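D-lactate dehydrogenase (Fermentative) (Pseudomonas aeruginosa, PDB 6ABJ) interconverts D-lactate and pyruvate with NAD(H), as a fermentative D-lactate dehydrogenase that works as a tetramer and undergoes sequential allosteric transitions. Local coordinates at the interface of chains A and B. Sequence-based numbering; all coordinates share one arbitrary frame. Chains: chain A/B, D-lactate dehydrogenase (Fermentative).

Both contacts are parts of one two-fold symmetric interface between two subunits, and their C-alpha centres lie about 12 Å apart. On chain A, residues 150 and 153-155 serve contact 2, and 156-159 carry on into contact 1. On chain B, loop residues 310-312 and 315 belong to contact 2, while B:Thr316, helix 317-335 and helix 118-134 belong to contact 1; A:Arg134 ends the same helix in chain A. Because B:His311 is the family's catalytic histidine, the interface reaches the neighbour's active-site segment, a plausible path for communication, though this apo structure alone does not show the transition.

Contact 1: the interface of chains A and B. Residues chain A 134, 156-159, 182; chain B 119-120, 123, 316, 318.
The imidazoles of A:His159 and B:His119 stack almost parallel, their planes 11° apart and their centroids 3.8 Å from each other. They belong to a subunit interface of the D-isomer-specific 2-hydroxyacid dehydrogenase family, in which helix 118-134 of chain B meets the 156-159 loop of chain A. B:His119 NE2 sits over the centre of the A:His159 ring, while the backbone A:Phe182 O lies at that ring's edge. With CG anti to the backbone N (chi1 -175°), A:His159 reaches out over its partner. Another flat group, the A:Arg134 guanidinium, has the methyl B:Thr316 CG2 over the centre of one face; near its plane, NH1 donates to B:Ala120 O at 3.0 Å. On the A:Phe182 ring, A:Leu158 CD1 of the same chain lies over one face, toward the rim, and the methylene B:Glu123 CG lies at the edge.

B:Glu123 projects from its helix with its chain extended beyond CG, and its carboxylate receives two successive backbone N-H groups. A:Leu158 N donates to B:Glu123 OE1 at 2.7 Å in a straight bond. A:His159 N donates to B:Glu123 OE2 at 3.0 Å. Both arrive on the syn side, a little out of the carboxylate plane, and the pair should restrain its rotation. Each oxygen also holds a water: water 1 joins OE1 to A:Arg134 NH1 and A:Phe156 O, and water 2 joins OE2 to B:His119 ND1 and A:Phe182 O.

A:Asp157 is gripped at both its backbone and its side chain. Its N donates to B:Glu318 OE1 at 2.9 Å, approaching from above the carboxylate plane, while B:Thr316 OG1 donates to A:Asp157 OD1 at 2.8 Å on the syn side. The hydroxyl gets there from the crowded position between backbone N and carbonyl carbon (chi1 65°). The A:Asp157 and B:Glu318 side chains run past each other in opposite directions; the nearby start of helix 317-335 may ease the proximity of two acids.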
# COMPACT_ATOMS: atom_id res chain seq x y z
N ARG A 134 7.66 15.58 6.20
CA ARG A 134 7.37 15.74 4.80
C ARG A 134 6.43 14.69 4.24
O ARG A 134 6.16 14.66 3.03
CB ARG A 134 8.68 15.77 3.99
CG ARG A 134 9.72 16.76 4.51
CD ARG A 134 9.15 18.17 4.59
NE ARG A 134 8.95 18.73 3.26
CZ ARG A 134 9.78 19.59 2.68
NH1 ARG A 134 10.86 20.01 3.32
NH2 ARG A 134 9.52 20.03 1.46
N PHE A 156 6.97 21.37 7.46
CA PHE A 156 7.52 22.51 8.12
C PHE A 156 9.02 22.48 8.03
O PHE A 156 9.64 21.43 8.12
CB PHE A 156 7.06 22.61 9.61
CG PHE A 156 7.50 21.41 10.52
CD1 PHE A 156 6.68 20.29 10.67
CD2 PHE A 156 8.64 21.47 11.29
CE1 PHE A 156 7.04 19.23 11.50
CE2 PHE A 156 9.02 20.40 12.13
CZ PHE A 156 8.20 19.27 12.23
N ASP A 157 9.63 23.66 7.90
CA ASP A 157 11.08 23.73 7.95
C ASP A 157 11.57 23.32 9.33
O ASP A 157 11.02 23.72 10.35
CB ASP A 157 11.59 25.14 7.71
CG ASP A 157 11.25 25.69 6.33
OD1 ASP A 157 10.65 24.96 5.51
OD2 ASP A 157 11.59 26.87 6.09
N LEU A 158 12.64 22.54 9.34
CA LEU A 158 13.31 22.20 10.57
C LEU A 158 14.14 23.38 11.08
O LEU A 158 14.24 23.62 12.30
CB LEU A 158 14.26 21.00 10.38
CG LEU A 158 13.55 19.68 10.16
CD1 LEU A 158 14.57 18.54 9.92
CD2 LEU A 158 12.64 19.24 11.30
N HIS A 159 14.76 24.07 10.12
CA HIS A 159 15.53 25.28 10.46
C HIS A 159 14.73 26.19 11.38
O HIS A 159 13.58 26.49 11.10
CB HIS A 159 15.85 26.03 9.19
CG HIS A 159 16.73 27.22 9.41
ND1 HIS A 159 16.27 28.51 9.28
CD2 HIS A 159 18.03 27.31 9.76
CE1 HIS A 159 17.25 29.35 9.55
NE2 HIS A 159 18.34 28.65 9.81
N PHE A 182 20.99 21.31 11.04
CA PHE A 182 19.82 21.77 10.35
C PHE A 182 19.49 23.23 10.74
O PHE A 182 18.58 23.83 10.17
CB PHE A 182 18.61 20.93 10.70
CG PHE A 182 18.51 19.61 9.98
CD1 PHE A 182 17.93 19.55 8.72
CD2 PHE A 182 19.00 18.45 10.56
CE1 PHE A 182 17.82 18.33 8.03
CE2 PHE A 182 18.86 17.20 9.86
CZ PHE A 182 18.25 17.18 8.62
N HIS B 119 16.16 26.25 2.67
CA HIS B 119 16.01 25.25 3.73
C HIS B 119 14.95 24.20 3.42
O HIS B 119 15.18 23.01 3.65
CB HIS B 119 15.73 25.89 5.07
CG HIS B 119 16.91 26.60 5.61
ND1 HIS B 119 17.98 25.95 6.16
CD2 HIS B 119 17.22 27.93 5.63
CE1 HIS B 119 18.90 26.84 6.51
NE2 HIS B 119 18.45 28.04 6.20
N ALA B 120 13.80 24.62 2.92
CA ALA B 120 12.75 23.66 2.60
C ALA B 120 13.24 22.63 1.59
O ALA B 120 13.03 21.41 1.78
CB ALA B 120 11.51 24.35 2.07
N GLU B 123 16.24 20.37 2.95
CA GLU B 123 15.68 19.46 3.92
C GLU B 123 14.97 18.27 3.23
O GLU B 123 15.10 17.12 3.67
CB GLU B 123 14.82 20.19 4.92
CG GLU B 123 15.65 21.04 5.89
CD GLU B 123 14.80 21.86 6.84
OE1 GLU B 123 13.61 21.56 6.98
OE2 GLU B 123 15.35 22.83 7.45
N THR B 316 6.50 23.32 2.29
CA THR B 316 6.40 23.56 3.71
C THR B 316 5.60 24.84 3.98
O THR B 316 5.50 25.69 3.10
CB THR B 316 7.73 23.74 4.39
OG1 THR B 316 8.39 24.92 3.91
CG2 THR B 316 8.67 22.53 4.14
N GLU B 318 6.35 27.49 5.70
CA GLU B 318 7.22 28.62 5.57
C GLU B 318 7.59 28.92 4.13
O GLU B 318 7.65 30.08 3.70
CB GLU B 318 8.46 28.42 6.42
CG GLU B 318 8.15 28.31 7.92
CD GLU B 318 7.83 26.87 8.40
OE1 GLU B 318 7.78 25.92 7.58
OE2 GLU B 318 7.62 26.69 9.61
O HOH W 1 11.49 20.33 6.16
O HOH W 2 17.87 23.35 7.54

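Contact 2: the interface of chains A and B. Residues chain A 150, 153-155; chain B 27, 310-312, 315.
A:Gly155 N donates to B:Leu315 O at 3.0 Å, a nearly straight bond (170° at H) between two loops. The chain B loop is the 310-315 segment of a D-isomer-specific 2-hydroxyacid dehydrogenase, and it carries the catalytic histidine, B:His311. B:Leu315 O also binds water 3, at 2.7 Å. From water 3 the path continues to A:Leu153 O, at 2.8 Å, and to the side-chain amide B:Gln312 NE2, so that main chain from both subunits and one amide group share the water.

B:Leu315 packs among A:Leu150, A:Leu153 and A:Thr154. With CG anti to its own backbone N (chi1 -158°), it sends its two methyls different ways. B:Leu315 CD2 enters chain A, lying 3.9 Å from A:Leu150 CB and touching A:Leu153 CB and the backbone of A:Thr154. CD1 instead sits over the centre of the B:Tyr27 ring, within its own subunit, and this second-shell packing supports the leucine from behind. A:Thr154 crosses it at about a right angle, its hydroxyl OG1 resting 3.5 Å from B:Leu315 CG, while OG1 also approaches B:Tyr27 CB.

A:Leu150 buries 81 Å² against chain B. Its branch end lies against the backbone beside the catalytic histidine: A:Leu150 CD1 is 3.6 Å from B:Ala310 O and also near B:His311 O, while CD2 packs on B:Gln312 CG. The extended B:Gln312 side chain runs obliquely past this leucine but crosses A:Leu153 nearly at right angles. The amide end is used twice: B:Gln312 NE2 is turned to water 3, and B:Gln312 OE1 is in van der Waals contact with A:Leu153 CD1, at 3.6 Å.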
# COMPACT_ATOMS: atom_id res chain seq x y z
N LEU A 150 -0.72 16.78 -4.14
CA LEU A 150 0.08 17.15 -2.96
C LEU A 150 -0.75 17.52 -1.74
O LEU A 150 -0.19 17.79 -0.68
CB LEU A 150 1.02 18.31 -3.31
CG LEU A 150 2.08 18.01 -4.35
CD1 LEU A 150 3.00 19.25 -4.50
CD2 LEU A 150 2.93 16.82 -3.96
N LEU A 153 0.18 17.07 2.27
CA LEU A 153 1.58 16.66 2.44
C LEU A 153 2.48 17.80 2.93
O LEU A 153 3.67 17.63 3.09
CB LEU A 153 2.11 16.11 1.12
CG LEU A 153 1.35 14.93 0.48
CD1 LEU A 153 2.13 14.51 -0.78
CD2 LEU A 153 1.28 13.76 1.43
N THR A 154 1.88 18.98 3.20
CA THR A 154 2.68 20.14 3.57
C THR A 154 3.32 19.92 4.89
O THR A 154 2.64 19.56 5.84
CB THR A 154 1.83 21.47 3.57
OG1 THR A 154 1.19 21.60 2.31
CG2 THR A 154 2.69 22.67 3.80
N GLY A 155 4.64 20.14 4.95
CA GLY A 155 5.42 20.04 6.18
C GLY A 155 5.85 21.38 6.74
O GLY A 155 5.15 22.36 6.55
N TYR B 27 -3.65 24.31 0.15
CA TYR B 27 -2.43 24.96 0.67
C TYR B 27 -2.16 26.34 -0.03
O TYR B 27 -1.50 27.23 0.56
CB TYR B 27 -1.21 24.00 0.58
CG TYR B 27 -0.73 23.62 -0.83
CD1 TYR B 27 -0.04 24.53 -1.59
CD2 TYR B 27 -0.94 22.35 -1.36
CE1 TYR B 27 0.39 24.24 -2.86
CE2 TYR B 27 -0.46 22.04 -2.64
CZ TYR B 27 0.18 23.01 -3.38
OH TYR B 27 0.69 22.78 -4.65
N ALA B 310 6.39 14.59 -5.95
CA ALA B 310 5.85 15.28 -7.11
C ALA B 310 6.07 16.79 -7.02
O ALA B 310 5.14 17.59 -6.80
CB ALA B 310 4.40 14.88 -7.36
N HIS B 311 7.35 17.14 -7.09
CA HIS B 311 7.86 18.50 -6.89
C HIS B 311 7.33 19.15 -5.62
O HIS B 311 6.59 20.16 -5.63
CB HIS B 311 7.61 19.37 -8.11
CG HIS B 311 8.57 20.53 -8.18
ND1 HIS B 311 9.02 21.03 -9.38
CD2 HIS B 311 9.24 21.20 -7.21
CE1 HIS B 311 9.94 21.96 -9.14
NE2 HIS B 311 10.08 22.09 -7.83
N GLN B 312 7.66 18.46 -4.53
CA GLN B 312 7.18 18.68 -3.19
C GLN B 312 8.22 19.37 -2.32
O GLN B 312 7.95 19.71 -1.16
CB GLN B 312 6.85 17.26 -2.62
CG GLN B 312 6.00 17.22 -1.41
CD GLN B 312 5.88 15.87 -0.77
OE1 GLN B 312 5.64 14.86 -1.45
NE2 GLN B 312 5.98 15.84 0.54
N LEU B 315 7.27 22.38 -0.45
CA LEU B 315 5.97 22.25 0.18
C LEU B 315 6.10 22.19 1.69
O LEU B 315 5.82 21.14 2.34
CB LEU B 315 5.18 21.03 -0.36
CG LEU B 315 3.65 21.07 -0.17
CD1 LEU B 315 2.97 22.03 -1.16
CD2 LEU B 315 3.01 19.71 -0.26
O HOH W 3 6.28 18.43 2.35